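Side-chain contacts in mRNA export factor (Human herpesvirus 1, PDB 4YXP), which regulates viral gene expression as a homodimer, inhibiting host splicing and exporting intronless viral mRNAs from the nucleus: residues B[124-129]-B[134-139]; B[56-61]-B[69-74]; B[40-45]-B[100-105]. All coordinates share one frame; numbering follows the deposited sequence.

Interaction 1 of 3, residues B[124-129]-B[134-139]; sequences AWCKMC and LPLRPQ
L136 reaches back against the helix the chain has just left and lodges beside C129 and C126. From CB its chain runs to CG, which chi1 (-56°) sets beside the backbone N; chi2 of 172° then puts CD1 anti to CA and leaves CD2 as the branch turned to the cysteines. CD2 is the atom that does the touching: it lies 3.6 Å from C129 CB and 4.1 Å from C129 SG. One helical turn earlier the same methyl meets C126, 4.2 Å from its CA and 4.3 Å from its SG, so a single methyl spans the two cysteines three residues apart. I210, Y212, L215 and I143 also pack on L136, which is buried.

A backbone bond accompanies the packing. L134 N donates to C129 O at 2.7 Å. L134 CB sits 3.7 Å from the same C129 O, so the chain already lies against the helix at L134. Further along, L134 O and P135 O are bonded by the hydroxyls of Y212 and Y86. The arrangement is a return loop packed on the C-terminal turns of helix 112-132, in the all-helical globular part of the folded ICP27 domain, away from the zinc site.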
ATOM      1  N   ALA B 124     -16.912  -3.235 -12.265  1.00 20.98           N
ATOM      2  CA  ALA B 124     -18.078  -4.021 -12.669  1.00 21.24           C
ATOM      3  C   ALA B 124     -19.339  -3.469 -12.005  1.00 20.88           C
ATOM      4  O   ALA B 124     -20.415  -3.451 -12.610  1.00 22.49           O
ATOM      5  CB  ALA B 124     -17.888  -5.487 -12.322  1.00 21.42           C
ATOM      6  N   TRP B 125     -19.198  -3.016 -10.763  1.00 20.44           N
ATOM      7  CA  TRP B 125     -20.297  -2.371 -10.046  1.00 22.45           C
ATOM      8  C   TRP B 125     -20.735  -1.110 -10.785  1.00 23.39           C
ATOM      9  O   TRP B 125     -21.928  -0.877 -10.984  1.00 23.54           O
ATOM     10  CB  TRP B 125     -19.875  -2.036  -8.610  1.00 22.97           C
ATOM     11  CG  TRP B 125     -20.935  -1.363  -7.782  1.00 23.86           C
ATOM     12  CD1 TRP B 125     -20.976  -0.049  -7.408  1.00 25.81           C
ATOM     13  CD2 TRP B 125     -22.101  -1.978  -7.214  1.00 24.20           C
ATOM     14  NE1 TRP B 125     -22.096   0.192  -6.645  1.00 25.98           N
ATOM     15  CE2 TRP B 125     -22.802  -0.975  -6.512  1.00 24.74           C
ATOM     16  CE3 TRP B 125     -22.621  -3.276  -7.234  1.00 25.74           C
ATOM     17  CZ2 TRP B 125     -23.996  -1.231  -5.839  1.00 25.57           C
ATOM     18  CZ3 TRP B 125     -23.807  -3.528  -6.562  1.00 26.86           C
ATOM     19  CH2 TRP B 125     -24.480  -2.510  -5.876  1.00 26.24           C
ATOM     20  N   CYS B 126     -19.764  -0.302 -11.200  1.00 22.98           N
ATOM     21  CA  CYS B 126     -20.055   0.893 -11.983  1.00 23.50           C
ATOM     22  C   CYS B 126     -20.741   0.531 -13.297  1.00 23.49           C
ATOM     23  O   CYS B 126     -21.669   1.215 -13.729  1.00 23.74           O
ATOM     24  CB  CYS B 126     -18.776   1.683 -12.265  1.00 25.41           C
ATOM     25  SG  CYS B 126     -18.124   2.555 -10.830  1.00 26.26           S
ATOM     26  N   LYS B 127     -20.285  -0.543 -13.934  1.00 23.86           N
ATOM     27  CA  LYS B 127     -20.850  -0.939 -15.217  1.00 24.45           C
ATOM     28  C   LYS B 127     -22.291  -1.408 -15.038  1.00 25.35           C
ATOM     29  O   LYS B 127     -23.136  -1.201 -15.912  1.00 26.14           O
ATOM     30  CB  LYS B 127     -20.017  -2.041 -15.880  1.00 23.97           C
ATOM     31  CG  LYS B 127     -20.435  -2.286 -17.325  1.00 24.45           C
ATOM     32  CD  LYS B 127     -19.635  -3.378 -18.013  1.00 25.91           C
ATOM     33  CE  LYS B 127     -20.157  -3.591 -19.432  1.00 28.69           C
ATOM     34  NZ  LYS B 127     -19.363  -4.578 -20.208  1.00 29.43           N
ATOM     35  N   MET B 128     -22.567  -2.033 -13.900  1.00 25.62           N
ATOM     36  CA  MET B 128     -23.918  -2.490 -13.594  1.00 27.27           C
ATOM     37  C   MET B 128     -24.843  -1.294 -13.373  1.00 27.19           C
ATOM     38  O   MET B 128     -25.976  -1.280 -13.859  1.00 27.84           O
ATOM     39  CB  MET B 128     -23.903  -3.406 -12.365  1.00 27.51           C
ATOM     40  CG  MET B 128     -25.282  -3.900 -11.921  1.00 28.58           C
ATOM     41  SD  MET B 128     -26.193  -2.724 -10.894  1.00 28.37           S
ATOM     42  CE  MET B 128     -25.135  -2.615  -9.453  1.00 27.72           C
ATOM     43  N   CYS B 129     -24.360  -0.288 -12.648  1.00 26.30           N
ATOM     44  CA  CYS B 129     -25.145   0.922 -12.403  1.00 26.73           C
ATOM     45  C   CYS B 129     -25.492   1.608 -13.720  1.00 25.95           C
ATOM     46  O   CYS B 129     -26.632   2.032 -13.936  1.00 25.38           O
ATOM     47  CB  CYS B 129     -24.383   1.894 -11.496  1.00 27.50           C
ATOM     48  SG  CYS B 129     -24.229   1.380  -9.761  1.00 27.44           S
ATOM     49  N   LEU B 134     -28.578   3.802 -13.149  1.00 30.73           N
ATOM     50  CA  LEU B 134     -28.582   4.196 -11.750  1.00 31.45           C
ATOM     51  C   LEU B 134     -27.478   5.219 -11.475  1.00 31.31           C
ATOM     52  O   LEU B 134     -26.377   5.104 -12.024  1.00 30.62           O
ATOM     53  CB  LEU B 134     -28.393   2.976 -10.850  1.00 31.10           C
ATOM     54  CG  LEU B 134     -29.555   1.982 -10.827  1.00 32.80           C
ATOM     55  CD1 LEU B 134     -29.133   0.694 -10.142  1.00 33.19           C
ATOM     56  CD2 LEU B 134     -30.761   2.590 -10.132  1.00 33.56           C
ATOM     57  N   PRO B 135     -27.767   6.227 -10.630  1.00 32.23           N
ATOM     58  CA  PRO B 135     -26.746   7.203 -10.233  1.00 31.61           C
ATOM     59  C   PRO B 135     -25.529   6.587  -9.544  1.00 31.63           C
ATOM     60  O   PRO B 135     -25.683   5.676  -8.733  1.00 31.25           O
ATOM     61  CB  PRO B 135     -27.498   8.115  -9.255  1.00 32.73           C
ATOM     62  CG  PRO B 135     -28.918   8.010  -9.655  1.00 34.69           C
ATOM     63  CD  PRO B 135     -29.100   6.596 -10.116  1.00 33.56           C
ATOM     64  N   LEU B 136     -24.339   7.089  -9.872  1.00 31.37           N
ATOM     65  CA  LEU B 136     -23.113   6.731  -9.162  1.00 29.62           C
ATOM     66  C   LEU B 136     -22.934   7.663  -7.965  1.00 31.11           C
ATOM     67  O   LEU B 136     -22.692   8.861  -8.137  1.00 32.07           O
ATOM     68  CB  LEU B 136     -21.895   6.824 -10.090  1.00 28.02           C
ATOM     69  CG  LEU B 136     -21.940   6.006 -11.385  1.00 28.67           C
ATOM     70  CD1 LEU B 136     -20.761   6.354 -12.282  1.00 29.26           C
ATOM     71  CD2 LEU B 136     -21.958   4.522 -11.080  1.00 28.20           C
ATOM     72  N   ARG B 137     -23.042   7.116  -6.758  1.00 31.58           N
ATOM     73  CA  ARG B 137     -23.040   7.930  -5.540  1.00 33.32           C
ATOM     74  C   ARG B 137     -21.745   7.753  -4.732  1.00 30.93           C
ATOM     75  O   ARG B 137     -21.321   6.625  -4.492  1.00 27.66           O
ATOM     76  CB  ARG B 137     -24.241   7.567  -4.666  1.00 37.68           C
ATOM     77  CG  ARG B 137     -25.562   7.456  -5.433  1.00 43.13           C
ATOM     78  CD  ARG B 137     -26.689   6.914  -4.566  1.00 48.10           C
ATOM     79  NE  ARG B 137     -26.258   5.769  -3.762  1.00 50.79           N
ATOM     80  CZ  ARG B 137     -26.158   5.756  -2.432  1.00 52.41           C
ATOM     81  NH1 ARG B 137     -26.482   6.821  -1.704  1.00 54.32           N
ATOM     82  NH2 ARG B 137     -25.742   4.655  -1.821  1.00 50.80           N
ATOM     83  N   PRO B 138     -21.119   8.864  -4.299  1.00 33.39           N
ATOM     84  CA  PRO B 138     -19.895   8.742  -3.493  1.00 34.18           C
ATOM     85  C   PRO B 138     -20.085   8.035  -2.150  1.00 31.58           C
ATOM     86  O   PRO B 138     -19.113   7.503  -1.616  1.00 30.77           O
ATOM     87  CB  PRO B 138     -19.480  10.200  -3.266  1.00 36.37           C
ATOM     88  CG  PRO B 138     -20.110  10.955  -4.368  1.00 37.28           C
ATOM     89  CD  PRO B 138     -21.405  10.268  -4.643  1.00 35.91           C
ATOM     90  N   GLN B 139     -21.307   8.034  -1.623  1.00 30.04           N
ATOM     91  CA  GLN B 139     -21.596   7.468  -0.303  1.00 31.76           C
ATOM     92  C   GLN B 139     -21.761   5.953  -0.393  1.00 29.53           C
ATOM     93  O   GLN B 139     -21.764   5.249   0.617  1.00 29.81           O
ATOM     94  CB  GLN B 139     -22.859   8.099   0.293  1.00 39.30           C
ATOM     95  CG  GLN B 139     -22.856   9.628   0.320  1.00 46.54           C
ATOM     96  CD  GLN B 139     -23.167  10.249  -1.037  1.00 50.81           C
ATOM     97  OE1 GLN B 139     -23.700   9.588  -1.932  1.00 48.52           O
ATOM     98  NE2 GLN B 139     -22.823  11.524  -1.197  1.00 55.76           N
TER

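Interaction 2 of 3, residues B[56-61]-B[69-74]; sequences APVLAG and ETRRVS
P57 meets the guanidinium of R71 over one of its flat faces, an apolar ring laid against a charged plane. The proline comes early in a short, weakly bonded helical turn, residues 56-59, in which A56 O accepts from L59 N. Its CB stands 3.4 Å above the guanidinium plane, displaced toward the rim, and is 3.6 Å from R71 NH2. Its CG reaches the other terminal nitrogen, NH1, at 3.7 Å. CB and CG therefore span the end of the arginine, and the two side chains cross at about a right angle.

V58 follows and touches further back along the same arginine. Its CG1 lies 3.8 Å from R71 NE, while the two side chains slide past each other in opposite directions. R71 meets both neighbours with a folded chain: chi2 (-32°) is well away from a staggered value, and chi3 bends the chain again, bringing the flat group round to the proline. F66 packs on R71 as well.

Beyond V58 the segment turns elsewhere. L59 packs on L85 and T88 of helix 75-91, and A60 O accepts from H265 of the second subunit, whose K267 packs on V58. The second subunit also reaches the other segment, where R72 NH2 donates to the backbone oxygens of N272 and F275 of that chain.

The chemistry is thus contact between C-H groups and the flat side and NE of a cation, with no acceptor of the 56-61 segment paired to it. Such a contact rests on dispersion and shape more than on direction, and because P57 lies over a face, its carbons take up none of the guanidinium's hydrogen-bonding capacity.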
ATOM      1  N   ALA B  56     -27.658 -11.359   1.654  1.00 32.91           N
ATOM      2  CA  ALA B  56     -27.618 -11.476   3.111  1.00 35.51           C
ATOM      3  C   ALA B  56     -26.251 -11.929   3.646  1.00 34.94           C
ATOM      4  O   ALA B  56     -25.790 -11.412   4.663  1.00 35.20           O
ATOM      5  CB  ALA B  56     -28.710 -12.428   3.589  1.00 39.36           C
ATOM      6  N   PRO B  57     -25.601 -12.897   2.977  1.00 34.99           N
ATOM      7  CA  PRO B  57     -24.296 -13.356   3.474  1.00 34.62           C
ATOM      8  C   PRO B  57     -23.219 -12.268   3.573  1.00 31.14           C
ATOM      9  O   PRO B  57     -22.386 -12.336   4.477  1.00 31.71           O
ATOM     10  CB  PRO B  57     -23.892 -14.415   2.443  1.00 36.39           C
ATOM     11  CG  PRO B  57     -25.183 -14.934   1.925  1.00 38.17           C
ATOM     12  CD  PRO B  57     -26.083 -13.739   1.866  1.00 36.26           C
ATOM     13  N   VAL B  58     -23.227 -11.292   2.671  1.00 28.51           N
ATOM     14  CA  VAL B  58     -22.207 -10.243   2.688  1.00 28.92           C
ATOM     15  C   VAL B  58     -22.732  -8.944   3.301  1.00 29.73           C
ATOM     16  O   VAL B  58     -22.020  -7.940   3.331  1.00 28.41           O
ATOM     17  CB  VAL B  58     -21.649  -9.977   1.264  1.00 27.20           C
ATOM     18  CG1 VAL B  58     -20.906 -11.199   0.746  1.00 28.28           C
ATOM     19  CG2 VAL B  58     -22.761  -9.572   0.300  1.00 26.55           C
ATOM     20  N   LEU B  59     -23.966  -8.959   3.798  1.00 32.38           N
ATOM     21  CA  LEU B  59     -24.539  -7.776   4.441  1.00 34.77           C
ATOM     22  C   LEU B  59     -24.386  -7.809   5.961  1.00 41.21           C
ATOM     23  O   LEU B  59     -24.513  -6.780   6.623  1.00 40.62           O
ATOM     24  CB  LEU B  59     -26.020  -7.630   4.079  1.00 35.23           C
ATOM     25  CG  LEU B  59     -26.337  -7.140   2.663  1.00 33.73           C
ATOM     26  CD1 LEU B  59     -27.841  -7.103   2.440  1.00 34.36           C
ATOM     27  CD2 LEU B  59     -25.732  -5.771   2.403  1.00 32.43           C
ATOM     28  N   ALA B  60     -24.118  -8.986   6.514  1.00 48.44           N
ATOM     29  CA  ALA B  60     -23.931  -9.124   7.955  1.00 55.32           C
ATOM     30  C   ALA B  60     -22.491  -8.817   8.360  1.00 59.90           C
ATOM     31  O   ALA B  60     -21.615  -8.638   7.512  1.00 55.69           O
ATOM     32  CB  ALA B  60     -24.310 -10.527   8.401  1.00 56.43           C
ATOM     33  N   GLY B  61     -22.259  -8.744   9.667  1.00 69.27           N
ATOM     34  CA  GLY B  61     -20.911  -8.707  10.197  1.00 75.27           C
ATOM     35  C   GLY B  61     -20.321 -10.103  10.146  1.00 81.59           C
ATOM     36  O   GLY B  61     -20.121 -10.742  11.180  1.00 84.69           O
ATOM     37  N   GLU B  69     -14.660 -17.646  -4.247  1.00 47.84           N
ATOM     38  CA  GLU B  69     -15.381 -18.627  -5.055  1.00 52.75           C
ATOM     39  C   GLU B  69     -16.831 -18.765  -4.603  1.00 51.06           C
ATOM     40  O   GLU B  69     -17.726 -18.921  -5.432  1.00 48.27           O
ATOM     41  CB  GLU B  69     -14.680 -19.990  -5.014  1.00 61.79           C
ATOM     42  CG  GLU B  69     -13.379 -20.056  -5.817  1.00 68.83           C
ATOM     43  CD  GLU B  69     -13.533 -19.544  -7.245  1.00 72.34           C
ATOM     44  OE1 GLU B  69     -14.464 -19.995  -7.948  1.00 73.79           O
ATOM     45  OE2 GLU B  69     -12.726 -18.681  -7.658  1.00 73.15           O
ATOM     46  N   THR B  70     -17.067 -18.705  -3.296  1.00 54.23           N
ATOM     47  CA  THR B  70     -18.433 -18.746  -2.782  1.00 56.27           C
ATOM     48  C   THR B  70     -19.181 -17.481  -3.188  1.00 51.72           C
ATOM     49  O   THR B  70     -20.355 -17.538  -3.563  1.00 54.67           O
ATOM     50  CB  THR B  70     -18.470 -18.882  -1.246  1.00 59.03           C
ATOM     51  OG1 THR B  70     -17.754 -20.057  -0.849  1.00 63.30           O
ATOM     52  CG2 THR B  70     -19.909 -18.986  -0.747  1.00 59.41           C
ATOM     53  N   ARG B  71     -18.500 -16.342  -3.115  1.00 43.24           N
ATOM     54  CA  ARG B  71     -19.131 -15.057  -3.398  1.00 36.18           C
ATOM     55  C   ARG B  71     -18.981 -14.645  -4.863  1.00 29.95           C
ATOM     56  O   ARG B  71     -19.170 -13.481  -5.206  1.00 26.19           O
ATOM     57  CB  ARG B  71     -18.547 -13.956  -2.500  1.00 39.59           C
ATOM     58  CG  ARG B  71     -18.561 -14.240  -0.994  1.00 46.34           C
ATOM     59  CD  ARG B  71     -19.731 -15.100  -0.534  1.00 53.41           C
ATOM     60  NE  ARG B  71     -21.022 -14.617  -1.017  1.00 56.09           N
ATOM     61  CZ  ARG B  71     -22.177 -15.242  -0.807  1.00 60.03           C
ATOM     62  NH1 ARG B  71     -23.305 -14.736  -1.288  1.00 60.34           N
ATOM     63  NH2 ARG B  71     -22.204 -16.376  -0.117  1.00 62.93           N
ATOM     64  N   ARG B  72     -18.651 -15.596  -5.729  1.00 30.68           N
ATOM     65  CA  ARG B  72     -18.519 -15.296  -7.148  1.00 31.94           C
ATOM     66  C   ARG B  72     -19.892 -15.124  -7.793  1.00 32.79           C
ATOM     67  O   ARG B  72     -20.829 -15.864  -7.491  1.00 34.53           O
ATOM     68  CB  ARG B  72     -17.739 -16.398  -7.868  1.00 34.21           C
ATOM     69  CG  ARG B  72     -17.326 -16.023  -9.286  1.00 34.20           C
ATOM     70  CD  ARG B  72     -16.279 -16.974  -9.840  1.00 36.14           C
ATOM     71  NE  ARG B  72     -15.816 -16.570 -11.164  1.00 36.54           N
ATOM     72  CZ  ARG B  72     -14.770 -17.103 -11.789  1.00 38.72           C
ATOM     73  NH1 ARG B  72     -14.066 -18.067 -11.211  1.00 38.99           N
ATOM     74  NH2 ARG B  72     -14.423 -16.668 -12.992  1.00 40.51           N
ATOM     75  N   VAL B  73     -20.000 -14.131  -8.671  1.00 32.51           N
ATOM     76  CA  VAL B  73     -21.206 -13.921  -9.461  1.00 32.37           C
ATOM     77  C   VAL B  73     -20.820 -13.776 -10.927  1.00 31.94           C
ATOM     78  O   VAL B  73     -19.767 -13.219 -11.252  1.00 32.45           O
ATOM     79  CB  VAL B  73     -21.995 -12.680  -8.983  1.00 30.35           C
ATOM     80  CG1 VAL B  73     -22.415 -12.833  -7.527  1.00 29.56           C
ATOM     81  CG2 VAL B  73     -21.180 -11.410  -9.180  1.00 28.86           C
ATOM     82  N   SER B  74     -21.664 -14.286 -11.816  1.00 30.77           N
ATOM     83  CA  SER B  74     -21.507 -14.011 -13.235  1.00 31.04           C
ATOM     84  C   SER B  74     -21.933 -12.570 -13.492  1.00 29.33           C
ATOM     85  O   SER B  74     -22.584 -11.945 -12.647  1.00 27.23           O
ATOM     86  CB  SER B  74     -22.338 -14.975 -14.080  1.00 33.69           C
ATOM     87  OG  SER B  74     -23.721 -14.720 -13.911  1.00 32.45           O
TER

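Interaction 3 of 3, residues B[40-45]-B[100-105]; sequences HDPFGG and KAMRDC
M102 carries most of this contact, reaching from helix 93-109 to P42 and F43 in a Met-aromatic arrangement beside a type I beta turn. The turn runs from D41 to G44, closed by G44 N donating to D41 O at 2.8 Å, and places the proline and the phenylalanine at its two middle positions. Both can then address the same methionine.

The M102 chain is extended through chi2 and bends at chi3 (-57°), which swings the methyl toward the phenylalanine after the sulfur has met the proline. SD lies against the P42 ring, 3.6 Å from CG and 3.7 Å from CB, and the two side chains cross at about a right angle. The F43 ring is approached obliquely: SD is 5.5 Å from its centroid and 37° off the ring normal. SD thus meets the proline while CE makes the nearest approach to the phenylalanine.

All three residues are buried, and the second subunit packs on P42 and F43. L253 of that chain lies on P42, H265 meets the F43 ring edge-to-face, and R249 donates to P42 O. The contact therefore joins the long N-terminal connection to the helical body at a place where the other chain closes in, consistent with the intertwined dimer. At its far end, M102 CE comes to the phenyl ring obliquely, 3.6 Å from both F43 CE2 and F43 CZ.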
ATOM      1  N   HIS B  40     -15.559  -6.104  17.371  1.00 34.70           N
ATOM      2  CA  HIS B  40     -16.421  -7.220  17.744  1.00 38.14           C
ATOM      3  C   HIS B  40     -17.845  -7.020  17.222  1.00 38.01           C
ATOM      4  O   HIS B  40     -18.534  -7.981  16.883  1.00 40.33           O
ATOM      5  CB  HIS B  40     -16.443  -7.395  19.264  1.00 43.01           C
ATOM      6  CG  HIS B  40     -17.440  -8.406  19.741  1.00 48.04           C
ATOM      7  ND1 HIS B  40     -17.324  -9.754  19.468  1.00 49.83           N
ATOM      8  CD2 HIS B  40     -18.572  -8.267  20.468  1.00 51.59           C
ATOM      9  CE1 HIS B  40     -18.339 -10.398  20.010  1.00 53.12           C
ATOM     10  NE2 HIS B  40     -19.114  -9.521  20.623  1.00 54.27           N
ATOM     11  N   ASP B  41     -18.272  -5.763  17.160  1.00 35.74           N
ATOM     12  CA  ASP B  41     -19.621  -5.421  16.724  1.00 35.49           C
ATOM     13  C   ASP B  41     -19.612  -4.036  16.088  1.00 35.14           C
ATOM     14  O   ASP B  41     -20.216  -3.103  16.612  1.00 36.30           O
ATOM     15  CB  ASP B  41     -20.591  -5.468  17.905  1.00 38.52           C
ATOM     16  CG  ASP B  41     -22.039  -5.275  17.486  1.00 39.74           C
ATOM     17  OD1 ASP B  41     -22.338  -5.381  16.277  1.00 40.62           O
ATOM     18  OD2 ASP B  41     -22.880  -5.029  18.375  1.00 39.71           O
ATOM     19  N   PRO B  42     -18.923  -3.900  14.947  1.00 34.27           N
ATOM     20  CA  PRO B  42     -18.674  -2.590  14.335  1.00 33.83           C
ATOM     21  C   PRO B  42     -19.941  -1.857  13.906  1.00 32.91           C
ATOM     22  O   PRO B  42     -19.956  -0.629  13.907  1.00 34.20           O
ATOM     23  CB  PRO B  42     -17.804  -2.929  13.120  1.00 33.22           C
ATOM     24  CG  PRO B  42     -18.089  -4.353  12.822  1.00 34.15           C
ATOM     25  CD  PRO B  42     -18.383  -5.003  14.135  1.00 35.05           C
ATOM     26  N   PHE B  43     -20.987  -2.590  13.544  1.00 31.61           N
ATOM     27  CA  PHE B  43     -22.237  -1.952  13.147  1.00 31.33           C
ATOM     28  C   PHE B  43     -23.012  -1.492  14.375  1.00 36.08           C
ATOM     29  O   PHE B  43     -23.984  -0.749  14.262  1.00 37.45           O
ATOM     30  CB  PHE B  43     -23.081  -2.899  12.293  1.00 30.12           C
ATOM     31  CG  PHE B  43     -22.566  -3.056  10.892  1.00 28.98           C
ATOM     32  CD1 PHE B  43     -22.892  -2.130   9.914  1.00 29.32           C
ATOM     33  CD2 PHE B  43     -21.751  -4.119  10.553  1.00 29.32           C
ATOM     34  CE1 PHE B  43     -22.418  -2.263   8.625  1.00 29.02           C
ATOM     35  CE2 PHE B  43     -21.273  -4.261   9.258  1.00 28.41           C
ATOM     36  CZ  PHE B  43     -21.605  -3.330   8.297  1.00 28.26           C
ATOM     37  N   GLY B  44     -22.568  -1.945  15.545  1.00 39.22           N
ATOM     38  CA  GLY B  44     -23.075  -1.468  16.819  1.00 44.70           C
ATOM     39  C   GLY B  44     -24.558  -1.167  16.883  1.00 48.39           C
ATOM     40  O   GLY B  44     -24.953  -0.046  17.207  1.00 52.65           O
ATOM     41  N   GLY B  45     -25.381  -2.161  16.570  1.00 47.12           N
ATOM     42  CA  GLY B  45     -26.818  -2.032  16.728  1.00 49.41           C
ATOM     43  C   GLY B  45     -27.580  -1.623  15.481  1.00 49.33           C
ATOM     44  O   GLY B  45     -28.810  -1.697  15.459  1.00 51.55           O
ATOM     45  N   LYS B 100     -18.466   1.364   4.593  1.00 24.47           N
ATOM     46  CA  LYS B 100     -17.483   2.069   3.780  1.00 23.93           C
ATOM     47  C   LYS B 100     -16.157   2.210   4.530  1.00 23.66           C
ATOM     48  O   LYS B 100     -15.086   2.019   3.954  1.00 22.17           O
ATOM     49  CB  LYS B 100     -18.039   3.440   3.380  1.00 25.77           C
ATOM     50  CG  LYS B 100     -17.133   4.304   2.517  1.00 26.93           C
ATOM     51  CD  LYS B 100     -17.913   5.493   1.962  1.00 31.31           C
ATOM     52  CE  LYS B 100     -17.117   6.788   2.015  1.00 35.68           C
ATOM     53  NZ  LYS B 100     -17.811   7.889   1.281  1.00 38.06           N
ATOM     54  N   ALA B 101     -16.232   2.533   5.818  1.00 24.42           N
ATOM     55  CA  ALA B 101     -15.037   2.683   6.641  1.00 25.54           C
ATOM     56  C   ALA B 101     -14.263   1.372   6.748  1.00 24.90           C
ATOM     57  O   ALA B 101     -13.034   1.363   6.677  1.00 23.46           O
ATOM     58  CB  ALA B 101     -15.410   3.185   8.026  1.00 27.01           C
ATOM     59  N   MET B 102     -14.982   0.268   6.922  1.00 26.42           N
ATOM     60  CA  MET B 102     -14.344  -1.039   7.049  1.00 27.02           C
ATOM     61  C   MET B 102     -13.761  -1.509   5.717  1.00 22.86           C
ATOM     62  O   MET B 102     -12.646  -2.029   5.669  1.00 22.16           O
ATOM     63  CB  MET B 102     -15.341  -2.071   7.581  1.00 31.76           C
ATOM     64  CG  MET B 102     -15.400  -2.147   9.110  1.00 37.37           C
ATOM     65  SD  MET B 102     -16.613  -3.351   9.694  1.00 43.30           S
ATOM     66  CE  MET B 102     -18.086  -2.735   8.916  1.00 44.50           C
ATOM     67  N   ARG B 103     -14.505  -1.315   4.636  1.00 20.44           N
ATOM     68  CA  ARG B 103     -14.026  -1.710   3.314  1.00 19.69           C
ATOM     69  C   ARG B 103     -12.755  -0.947   2.950  1.00 20.30           C
ATOM     70  O   ARG B 103     -11.870  -1.478   2.280  1.00 19.92           O
ATOM     71  CB  ARG B 103     -15.098  -1.470   2.251  1.00 20.19           C
ATOM     72  CG  ARG B 103     -14.635  -1.779   0.821  1.00 20.72           C
ATOM     73  CD  ARG B 103     -15.753  -1.561  -0.191  1.00 21.49           C
ATOM     74  NE  ARG B 103     -15.283  -1.671  -1.571  1.00 21.06           N
ATOM     75  CZ  ARG B 103     -15.282  -2.789  -2.289  1.00 20.51           C
ATOM     76  NH1 ARG B 103     -15.734  -3.930  -1.775  1.00 19.27           N
ATOM     77  NH2 ARG B 103     -14.825  -2.768  -3.534  1.00 21.37           N
ATOM     78  N   ASP B 104     -12.672   0.305   3.388  1.00 21.47           N
ATOM     79  CA  ASP B 104     -11.526   1.139   3.072  1.00 23.38           C
ATOM     80  C   ASP B 104     -10.272   0.530   3.685  1.00 21.93           C
ATOM     81  O   ASP B 104      -9.224   0.478   3.041  1.00 21.18           O
ATOM     82  CB  ASP B 104     -11.738   2.568   3.576  1.00 29.10           C
ATOM     83  CG  ASP B 104     -10.810   3.565   2.906  1.00 36.15           C
ATOM     84  OD1 ASP B 104     -11.184   4.118   1.851  1.00 39.76           O
ATOM     85  OD2 ASP B 104      -9.706   3.793   3.430  1.00 39.21           O
ATOM     86  N   CYS B 105     -10.389   0.051   4.921  1.00 21.92           N
ATOM     87  CA  CYS B 105      -9.268  -0.592   5.601  1.00 23.54           C
ATOM     88  C   CYS B 105      -8.895  -1.913   4.936  1.00 21.35           C
ATOM     89  O   CYS B 105      -7.716  -2.222   4.777  1.00 20.78           O
ATOM     90  CB  CYS B 105      -9.596  -0.830   7.074  1.00 27.67           C
ATOM     91  SG  CYS B 105      -9.730   0.676   8.054  1.00 31.25           S
TER

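Along the chain, interaction 3 spans interaction 2: residues 56-61 and 69-74 both fall between 40-45 and 100-105, and interaction 1 follows. The centres of interactions 2 and 3 lie about 17 Å apart, and nearest atoms of interactions 1 and 2 about 7 Å. Interactions 1 and 3 are linked directly, as K100 NZ on helix 93-109 probably bonds to P138 O, 3.2 Å away, in the loop after helix 112-132, the next helix in the chain. Interactions 2 and 3 both touch the second subunit, including its H265 within the region important for homodimerization, so both contacts lie where the second subunit packs, in keeping with the intertwined dimer.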